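Local coordinates for protein UDP-N-acetylmuramate--L-alanine ligase (Thermotoga maritima, PDB 1J6U) that catalyses the ATP-dependent ligation of L-alanine to UDP-N-acetylmuramate, a cytoplasmic step of peptidoglycan biosynthesis, at residues Lys125-Ala130 with His310-Ile315; Phe117-Thr122 with Ala130-Val135. One frame throughout, in Å; residues are numbered along the deposited sequence.

Contact 1 of 2, residues Lys125-Ala130 with His310-Ile315; sequences KTTTTA and HRRFSI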
loop_
_atom_site.group_PDB
_atom_site.type_symbol
_atom_site.label_atom_id
_atom_site.label_comp_id
_atom_site.label_asym_id
_atom_site.label_seq_id
_atom_site.Cartn_x
_atom_site.Cartn_y
_atom_site.Cartn_z
ATOM N N LYS A 125 -1.764 6.333 -0.388
ATOM C CA LYS A 125 -2.984 5.831 0.179
ATOM C C LYS A 125 -2.854 4.775 1.264
ATOM O O LYS A 125 -3.441 4.900 2.340
ATOM C CB LYS A 125 -3.839 5.363 -1.005
ATOM C CG LYS A 125 -5.074 4.613 -0.713
ATOM C CD LYS A 125 -5.735 4.273 -2.034
ATOM C CE LYS A 125 -4.757 3.527 -2.916
ATOM N NZ LYS A 125 -5.130 3.545 -4.355
ATOM N N THR A 126 -2.064 3.746 1.005
ATOM C CA THR A 126 -1.947 2.655 1.971
ATOM C C THR A 126 -1.185 3.052 3.213
ATOM O O THR A 126 -1.577 2.680 4.328
ATOM C CB THR A 126 -1.303 1.364 1.309
ATOM O OG1 THR A 126 -2.007 1.058 0.107
ATOM C CG2 THR A 126 -1.416 0.161 2.207
ATOM N N THR A 127 -0.085 3.784 3.039
ATOM C CA THR A 127 0.697 4.223 4.195
ATOM C C THR A 127 -0.141 5.200 5.040
ATOM O O THR A 127 -0.177 5.093 6.285
ATOM C CB THR A 127 2.029 4.908 3.774
ATOM O OG1 THR A 127 2.966 3.908 3.384
ATOM C CG2 THR A 127 2.639 5.698 4.949
ATOM N N THR A 128 -0.809 6.133 4.353
ATOM C CA THR A 128 -1.650 7.126 5.026
ATOM C C THR A 128 -2.729 6.412 5.817
ATOM O O THR A 128 -2.969 6.718 6.995
ATOM C CB THR A 128 -2.258 8.087 4.022
ATOM O OG1 THR A 128 -1.196 8.857 3.435
ATOM C CG2 THR A 128 -3.270 9.036 4.717
ATOM N N THR A 129 -3.353 5.424 5.187
ATOM C CA THR A 129 -4.359 4.636 5.884
ATOM C C THR A 129 -3.775 3.924 7.095
ATOM O O THR A 129 -4.409 3.837 8.144
ATOM C CB THR A 129 -4.939 3.545 4.992
ATOM O OG1 THR A 129 -5.422 4.119 3.778
ATOM C CG2 THR A 129 -6.060 2.843 5.705
ATOM N N ALA A 130 -2.562 3.408 6.948
ATOM C CA ALA A 130 -1.937 2.673 8.040
ATOM C C ALA A 130 -1.650 3.653 9.182
ATOM O O ALA A 130 -1.820 3.328 10.383
ATOM C CB ALA A 130 -0.651 1.953 7.539
ATOM N N HIS A 310 4.569 -3.075 5.012
ATOM C CA HIS A 310 5.486 -3.920 4.216
ATOM C C HIS A 310 5.500 -3.532 2.755
ATOM O O HIS A 310 4.468 -3.206 2.150
ATOM C CB HIS A 310 5.180 -5.414 4.396
ATOM C CG HIS A 310 5.433 -5.889 5.804
ATOM N ND1 HIS A 310 5.295 -7.205 6.200
ATOM C CD2 HIS A 310 5.808 -5.202 6.915
ATOM C CE1 HIS A 310 5.571 -7.306 7.490
ATOM N NE2 HIS A 310 5.885 -6.106 7.948
ATOM N N ARG A 311 6.714 -3.471 2.235
ATOM C CA ARG A 311 7.032 -3.118 0.865
ATOM C C ARG A 311 7.001 -1.638 0.607
ATOM O O ARG A 311 7.082 -1.201 -0.554
ATOM C CB ARG A 311 6.138 -3.829 -0.151
ATOM C CG ARG A 311 6.225 -5.364 -0.107
ATOM C CD ARG A 311 6.573 -5.838 -1.492
ATOM N NE ARG A 311 5.681 -6.886 -1.919
ATOM C CZ ARG A 311 5.574 -7.310 -3.169
ATOM N NH1 ARG A 311 6.314 -6.790 -4.157
ATOM N NH2 ARG A 311 4.684 -8.248 -3.432
ATOM N N ARG A 312 6.841 -0.843 1.652
ATOM C CA ARG A 312 6.951 0.616 1.422
ATOM C C ARG A 312 8.234 0.902 2.212
ATOM O O ARG A 312 8.199 1.138 3.412
ATOM C CB ARG A 312 5.756 1.394 1.979
ATOM C CG ARG A 312 4.472 0.642 1.915
ATOM C CD ARG A 312 3.794 0.730 0.567
ATOM N NE ARG A 312 2.968 -0.462 0.434
ATOM C CZ ARG A 312 1.877 -0.540 -0.308
ATOM N NH1 ARG A 312 1.471 0.514 -1.002
ATOM N NH2 ARG A 312 1.192 -1.671 -0.335
ATOM N N PHE A 313 9.360 0.785 1.508
ATOM C CA PHE A 313 10.692 0.914 2.061
ATOM C C PHE A 313 10.775 0.178 3.402
ATOM O O PHE A 313 11.232 0.763 4.394
ATOM C CB PHE A 313 11.070 2.382 2.259
ATOM C CG PHE A 313 12.584 2.634 2.323
ATOM C CD1 PHE A 313 13.296 3.035 1.187
ATOM C CD2 PHE A 313 13.289 2.501 3.523
ATOM C CE1 PHE A 313 14.683 3.300 1.250
ATOM C CE2 PHE A 313 14.673 2.769 3.586
ATOM C CZ PHE A 313 15.357 3.167 2.444
ATOM N N SER A 314 10.330 -1.086 3.446
ATOM C CA SER A 314 10.407 -1.861 4.688
ATOM C C SER A 314 11.734 -2.620 4.827
ATOM O O SER A 314 12.256 -3.185 3.855
ATOM C CB SER A 314 9.230 -2.838 4.813
ATOM O OG SER A 314 8.974 -3.500 3.620
ATOM N N ILE A 315 12.288 -2.606 6.037
ATOM C CA ILE A 315 13.555 -3.270 6.280
ATOM C C ILE A 315 13.193 -4.694 6.565
ATOM O O ILE A 315 12.572 -4.996 7.580
ATOM C CB ILE A 315 14.295 -2.748 7.518
ATOM C CG1 ILE A 315 14.612 -1.249 7.379
ATOM C CG2 ILE A 315 15.558 -3.579 7.746
ATOM C CD1 ILE A 315 15.777 -0.932 6.585
#

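Contact 2 of 2, residues Phe117-Thr122 with Ala130-Val135; sequences FAVTGT and AMVAHV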
loop_
_atom_site.group_PDB
_atom_site.type_symbol
_atom_site.label_atom_id
_atom_site.label_comp_id
_atom_site.label_asym_id
_atom_site.label_seq_id
_atom_site.Cartn_x
_atom_site.Cartn_y
_atom_site.Cartn_z
ATOM N N PHE A 117 -13.327 6.431 8.568
ATOM C CA PHE A 117 -12.145 7.144 8.149
ATOM C C PHE A 117 -11.712 6.471 6.835
ATOM O O PHE A 117 -11.271 5.323 6.818
ATOM C CB PHE A 117 -11.012 7.016 9.171
ATOM C CG PHE A 117 -11.261 7.742 10.472
ATOM C CD1 PHE A 117 -12.147 7.225 11.421
ATOM C CD2 PHE A 117 -10.542 8.887 10.793
ATOM C CE1 PHE A 117 -12.300 7.827 12.657
ATOM C CE2 PHE A 117 -10.694 9.489 12.034
ATOM C CZ PHE A 117 -11.572 8.952 12.959
ATOM N N ALA A 118 -11.862 7.188 5.732
ATOM C CA ALA A 118 -11.463 6.689 4.431
ATOM C C ALA A 118 -10.256 7.448 3.869
ATOM O O ALA A 118 -10.078 8.676 4.053
ATOM C CB ALA A 118 -12.629 6.784 3.460
ATOM N N VAL A 119 -9.405 6.703 3.187
ATOM C CA VAL A 119 -8.258 7.312 2.559
ATOM C C VAL A 119 -8.265 6.849 1.125
ATOM O O VAL A 119 -8.468 5.672 0.855
ATOM C CB VAL A 119 -6.964 6.869 3.227
ATOM C CG1 VAL A 119 -5.757 7.458 2.478
ATOM C CG2 VAL A 119 -6.982 7.294 4.695
ATOM N N THR A 120 -8.065 7.765 0.199
ATOM C CA THR A 120 -8.021 7.376 -1.198
ATOM C C THR A 120 -6.967 8.250 -1.845
ATOM O O THR A 120 -6.460 9.176 -1.222
ATOM C CB THR A 120 -9.371 7.595 -1.938
ATOM O OG1 THR A 120 -9.327 6.938 -3.216
ATOM C CG2 THR A 120 -9.602 9.071 -2.186
ATOM N N GLY A 121 -6.641 7.955 -3.097
ATOM C CA GLY A 121 -5.633 8.740 -3.786
ATOM C C GLY A 121 -4.803 7.881 -4.726
ATOM O O GLY A 121 -4.894 6.667 -4.723
ATOM N N THR A 122 -3.993 8.521 -5.543
ATOM C CA THR A 122 -3.187 7.789 -6.464
ATOM C C THR A 122 -2.014 7.201 -5.740
ATOM O O THR A 122 -1.762 6.018 -5.845
ATOM C CB THR A 122 -2.658 8.677 -7.555
ATOM O OG1 THR A 122 -3.747 9.160 -8.350
ATOM C CG2 THR A 122 -1.679 7.898 -8.400
ATOM N N ALA A 130 -2.562 3.408 6.948
ATOM C CA ALA A 130 -1.937 2.673 8.040
ATOM C C ALA A 130 -1.650 3.653 9.182
ATOM O O ALA A 130 -1.820 3.328 10.383
ATOM C CB ALA A 130 -0.651 1.953 7.539
HETATM N N MSE A 131 -1.238 4.862 8.807
HETATM C CA MSE A 131 -0.975 5.900 9.798
HETATM C C MSE A 131 -2.267 6.227 10.588
HETATM O O MSE A 131 -2.242 6.238 11.818
HETATM C CB MSE A 131 -0.426 7.138 9.122
HETATM C CG MSE A 131 0.974 7.003 8.723
HETATM SE SE MSE A 131 1.566 8.547 7.776
HETATM C CE MSE A 131 3.475 8.315 8.020
ATOM N N VAL A 132 -3.378 6.461 9.874
ATOM C CA VAL A 132 -4.657 6.760 10.485
ATOM C C VAL A 132 -5.021 5.647 11.441
ATOM O O VAL A 132 -5.333 5.906 12.607
ATOM C CB VAL A 132 -5.778 6.909 9.417
ATOM C CG1 VAL A 132 -7.168 7.108 10.095
ATOM C CG2 VAL A 132 -5.478 8.090 8.545
ATOM N N ALA A 133 -4.981 4.414 10.945
ATOM C CA ALA A 133 -5.282 3.262 11.770
ATOM C C ALA A 133 -4.351 3.207 12.984
ATOM O O ALA A 133 -4.784 2.936 14.107
ATOM C CB ALA A 133 -5.123 1.953 10.946
ATOM N N HIS A 134 -3.059 3.397 12.743
ATOM C CA HIS A 134 -2.086 3.368 13.830
ATOM C C HIS A 134 -2.402 4.436 14.917
ATOM O O HIS A 134 -2.348 4.132 16.102
ATOM C CB HIS A 134 -0.691 3.550 13.234
ATOM C CG HIS A 134 0.394 3.721 14.247
ATOM N ND1 HIS A 134 0.913 2.669 14.968
ATOM C CD2 HIS A 134 1.117 4.813 14.602
ATOM C CE1 HIS A 134 1.914 3.099 15.715
ATOM N NE2 HIS A 134 2.058 4.395 15.510
ATOM N N VAL A 135 -2.701 5.671 14.509
ATOM C CA VAL A 135 -3.087 6.749 15.437
ATOM C C VAL A 135 -4.333 6.311 16.247
ATOM O O VAL A 135 -4.331 6.284 17.479
ATOM C CB VAL A 135 -3.454 8.047 14.678
ATOM C CG1 VAL A 135 -4.055 9.065 15.639
ATOM C CG2 VAL A 135 -2.215 8.647 14.008
#

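Contact 1 of 2, residues Lys125-Ala130 with His310-Ile315
The side chains of R312 and T126 cross at about a right angle, which brings the guanidinium over T126 CB and CG2. R312 NH1 comes within 3.7 Å of T126 CB, while T126 CG2 sits 4.0 Å above the guanidinium plane, offset toward its rim. This is van der Waals contact of a flat cation on an aliphatic branch; T126 OG1 also lies 3.7 Å from R312 NH1, too far for a hydrogen bond, and its weak hydrogen bond goes to E169 OE1. Nearer the backbone, the arginine chain slides past T127 in the opposite direction, with T127 OG1 3.9 Å from R312 CG. A bend at chi2 (-83°) turns the chain between these two contacts. Replacing R312 by an alanine would probably leave the T126 methyl without its flat cover and break the one side-chain link between these two segments. At the guanidinium edge, in its plane, stands the carbonyl O of H310. Behind R312 the loop is shaped by R311 N, which donates to S314 OG at 2.7 Å, and by a G1 beta bulge, with F313 and S314 set opposite the single residue D328. On the helix side, T129 N (2.9 Å) and T129 OG1 (2.6 Å) approach K125 O on either side of its carbonyl plane. K125 NZ hydrogen-bonds back to G121 O. The contact thus joins the first turn of the helix after the P-loop, a predicted ATP-binding site, to the loop leading into strand 314-319 of the C-terminal domain, across the interdomain cleft characteristic of Mur ligases.

Contact 2 of 2, residues Phe117-Thr122 with Ala130-Val135
The helical bond from H134 N to A130 O, 2.7 Å long, spans the turn carrying V132, whose two methyls meet F117 and V119 on the neighbouring strand. The next bond, V135 N to M131 O at 2.8 Å, continues the same helix. V132 reaches the strand with one methyl for each partner. Its CG1, anti to the backbone N (chi1 175°), lies 3.9 Å from F117 CD2 and 4.0 Å from F117 CB, so it rests against both the root of the phenylalanine and its ring, which it meets obliquely. V132 CG2 lies 4.2 Å from V119 CG2, a looser methyl-to-methyl touch. F117 and V119 send their side chains toward the helix, whereas that of A118, between them, points away. The alternation is that of a beta strand, and its helix-facing side belongs to the strand, P-loop and helix unit of the Mur ligase central domain: strand 116-120 runs into the glycine-bearing loop and the chain returns as helix 125-138. The strand sits inside a mostly parallel sheet, its backbone bonded to V166 and Y168 on one neighbour and to Y184 and I186 on the other. At the loop, G121 adopts backbone angles at which a beta carbon would collide with T120 O, a conformation that glycine alone takes up comfortably. The F117 ring also meets Y184 edge-to-face and touches L136 of the same helix and L288 of helix 276-291, while V132 packs in addition on I186 of strand 184-187.

Both contacts use helix 125-138, with A130 common to the two, and their centres are 11 Å apart. Contact 2 seats the middle of the helix on the central sheet; contact 1 takes its first turn and meets the C-terminal domain. V119 bridges them: its CB is 3.2 Å from T129 OG1, and its CG1 is 3.5 Å from K125 O. Further along, K125 CD packs 3.9 Å from T120 CA. Five of the seven predicted ATP-binding residues fall in the contacts, G121 and T122 in segment 117-122 and K125, T126 and T127 in segment 125-130; D123 and G124 lie between them.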